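Local coordinates for DUF3201 domain-containing protein (Pyrococcus furiosus, PDB 1YB3) that is of unknown function, a hyperthermophile protein of the DUF3201 family that combines antiparallel beta-sheet with alpha-helices, at residues 131-134 against 135-139. Numbering follows the deposited sequence. Where two conformers were deposited one is given.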
ATOM      1  N   ASP A 131       4.259  10.952 -16.565  1.00 40.81           N
ATOM      2  CA  ASP A 131       5.214  12.054 -16.733  1.00 41.07           C
ATOM      3  C   ASP A 131       4.952  13.158 -15.714  1.00 39.65           C
ATOM      4  O   ASP A 131       5.887  13.685 -15.108  1.00 39.31           O
ATOM      5  CB  ASP A 131       5.171  12.617 -18.164  0.65 43.38           C
ATOM      6  CG  ASP A 131       6.267  13.652 -18.426  0.65 44.49           C
ATOM      7  OD1 ASP A 131       7.467  13.309 -18.293  0.65 45.19           O
ATOM      8  OD2 ASP A 131       5.926  14.806 -18.770  0.65 44.07           O
ATOM      9  N   GLU A 132       3.675  13.497 -15.531  1.00 37.54           N
ATOM     10  CA  GLU A 132       3.277  14.526 -14.576  1.00 38.84           C
ATOM     11  C   GLU A 132       3.560  14.077 -13.144  1.00 35.36           C
ATOM     12  O   GLU A 132       4.033  14.859 -12.328  1.00 34.84           O
ATOM     13  CB  GLU A 132       1.802  14.886 -14.745  1.00 39.75           C
ATOM     14  CG  GLU A 132       1.389  16.162 -14.004  1.00 43.30           C
ATOM     15  CD  GLU A 132      -0.090  16.497 -14.159  1.00 44.40           C
ATOM     16  OE1 GLU A 132      -0.659  16.243 -15.247  1.00 47.37           O
ATOM     17  OE2 GLU A 132      -0.685  17.026 -13.191  1.00 46.76           O
ATOM     18  N   VAL A 133       3.279  12.808 -12.853  1.00 33.42           N
ATOM     19  CA  VAL A 133       3.618  12.233 -11.550  1.00 29.66           C
ATOM     20  C   VAL A 133       5.117  12.360 -11.258  1.00 28.48           C
ATOM     21  O   VAL A 133       5.501  12.787 -10.178  1.00 27.97           O
ATOM     22  CB  VAL A 133       3.164  10.757 -11.441  1.00 28.72           C
ATOM     23  CG1 VAL A 133       3.562  10.175 -10.094  1.00 26.39           C
ATOM     24  CG2 VAL A 133       1.651  10.640 -11.632  1.00 29.63           C
ATOM     25  N   TRP A 134       5.963  11.988 -12.223  1.00 30.22           N
ATOM     26  CA  TRP A 134       7.411  12.093 -12.058  1.00 33.01           C
ATOM     27  C   TRP A 134       7.877  13.548 -11.845  1.00 32.81           C
ATOM     28  O   TRP A 134       8.719  13.818 -10.984  1.00 32.48           O
ATOM     29  CB  TRP A 134       8.153  11.441 -13.244  1.00 34.78           C
ATOM     30  CG  TRP A 134       9.651  11.441 -13.087  1.00 35.77           C
ATOM     31  CD1 TRP A 134      10.558  12.068 -13.894  1.00 35.84           C
ATOM     32  CD2 TRP A 134      10.414  10.799 -12.050  1.00 36.70           C
ATOM     33  NE1 TRP A 134      11.837  11.856 -13.429  1.00 36.71           N
ATOM     34  CE2 TRP A 134      11.779  11.078 -12.302  1.00 36.95           C
ATOM     35  CE3 TRP A 134      10.077  10.020 -10.931  1.00 35.75           C
ATOM     36  CZ2 TRP A 134      12.806  10.603 -11.479  1.00 37.26           C
ATOM     37  CZ3 TRP A 134      11.097   9.547 -10.115  1.00 36.43           C
ATOM     38  CH2 TRP A 134      12.445   9.839 -10.393  1.00 36.49           C
ATOM     39  N   ASP A 135       7.323  14.467 -12.632  1.00 35.94           N
ATOM     40  CA  ASP A 135       7.596  15.900 -12.471  1.00 36.77           C
ATOM     41  C   ASP A 135       7.267  16.379 -11.060  1.00 37.14           C
ATOM     42  O   ASP A 135       8.059  17.104 -10.453  1.00 36.45           O
ATOM     43  CB  ASP A 135       6.817  16.715 -13.504  1.00 39.56           C
ATOM     44  CG  ASP A 135       7.361  16.556 -14.912  1.00 42.16           C
ATOM     45  OD1 ASP A 135       8.495  16.048 -15.074  1.00 44.21           O
ATOM     46  OD2 ASP A 135       6.652  16.944 -15.862  1.00 42.92           O
ATOM     47  N   ARG A 136       6.112  15.961 -10.536  1.00 35.31           N
ATOM     48  CA  ARG A 136       5.705  16.338  -9.172  1.00 36.91           C
ATOM     49  C   ARG A 136       6.679  15.797  -8.126  1.00 34.20           C
ATOM     50  O   ARG A 136       6.994  16.483  -7.161  1.00 35.60           O
ATOM     51  CB  ARG A 136       4.278  15.869  -8.863  1.00 38.21           C
ATOM     52  CG  ARG A 136       3.179  16.579  -9.657  1.00 41.15           C
ATOM     53  CD  ARG A 136       1.801  15.994  -9.333  1.00 42.38           C
ATOM     54  NE  ARG A 136       1.281  16.482  -8.052  1.00 47.09           N
ATOM     55  CZ  ARG A 136       0.090  16.163  -7.541  1.00 47.50           C
ATOM     56  NH1 ARG A 136      -0.725  15.338  -8.191  1.00 49.59           N
ATOM     57  NH2 ARG A 136      -0.287  16.665  -6.368  1.00 47.35           N
ATOM     58  N   ILE A 137       7.151  14.563  -8.319  1.00 30.86           N
ATOM     59  CA  ILE A 137       8.144  13.961  -7.428  1.00 28.13           C
ATOM     60  C   ILE A 137       9.495  14.712  -7.474  1.00 28.18           C
ATOM     61  O   ILE A 137      10.071  15.046  -6.427  1.00 29.50           O
ATOM     62  CB  ILE A 137       8.346  12.442  -7.752  1.00 27.11           C
ATOM     63  CG1 ILE A 137       7.057  11.659  -7.439  1.00 27.13           C
ATOM     64  CG2 ILE A 137       9.539  11.880  -6.975  1.00 25.87           C
ATOM     65  CD1 ILE A 137       6.995  10.233  -8.055  1.00 28.73           C
ATOM     66  N   VAL A 138       9.988  14.956  -8.691  1.00 30.36           N
ATOM     67  CA  VAL A 138      11.250  15.692  -8.914  1.00 34.60           C
ATOM     68  C   VAL A 138      11.222  17.075  -8.251  1.00 32.98           C
ATOM     69  O   VAL A 138      12.187  17.471  -7.599  1.00 35.48           O
ATOM     70  CB  VAL A 138      11.596  15.796 -10.433  1.00 36.07           C
ATOM     71  CG1 VAL A 138      12.697  16.833 -10.696  1.00 37.95           C
ATOM     72  CG2 VAL A 138      12.009  14.426 -10.989  1.00 36.85           C
ATOM     73  N   ASN A 139      10.093  17.771  -8.392  1.00 34.10           N
ATOM     74  CA  ASN A 139       9.909  19.133  -7.856  1.00 33.61           C
ATOM     75  C   ASN A 139       9.467  19.202  -6.386  1.00 34.33           C
ATOM     76  O   ASN A 139       9.208  20.293  -5.857  1.00 34.31           O
ATOM     77  CB  ASN A 139       8.918  19.906  -8.741  1.00 35.99           C
ATOM     78  CG  ASN A 139       9.381  20.004 -10.189  1.00 36.37           C
ATOM     79  OD1 ASN A 139      10.549  19.768 -10.496  1.00 38.28           O
ATOM     80  ND2 ASN A 139       8.464  20.345 -11.083  1.00 36.43           N
TER
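Two torsions bring W134 and V138 together: the indole CG of W134 stands trans to its own backbone N (chi1 -176°), swinging the ring beside the carbonyl and along the helix toward the next turn, while V138 holds CG2 beside its backbone N. That methyl then sits over one face of the indole, 3.8 Å from the centroid of the five-membered ring and 22° off its normal, which meets the criteria for a CH-pi contact. It stands 3.5 Å above the ring plane, offset toward the rim, and its nearest ring atoms are NE1, at 3.5 Å from V138 CG2, and CE2, at 3.6 Å. The same residue pair is joined through the backbone, where V138 N donates to W134 O at 2.9 Å with an N-H...O angle of 172°. Were W134 replaced by an alanine, V138 CG2 would probably lose the face it rests on and a gap would open beside L94 and I99, which the indole also touches. On the buried flank V133 and I137 lie side by side and point the same way, V133 CG1 meeting I137 CD1 at 4.0 Å; both also pack on F121 of strand 120-123. One of the two conformers of D131 brings its carboxylate near that of D135, a like-charge approach that remains doubtful because it depends on that conformer. Backbone bonds from D135 N to D131 O, R136 N to E132 O and I137 N to V133 O repeat the i to i+4 spacing. The whole is a short amphipathic alpha-helix, 130-138, whose apolar flank rests on helix 96-105 and on the sheet's edge strand 120-123.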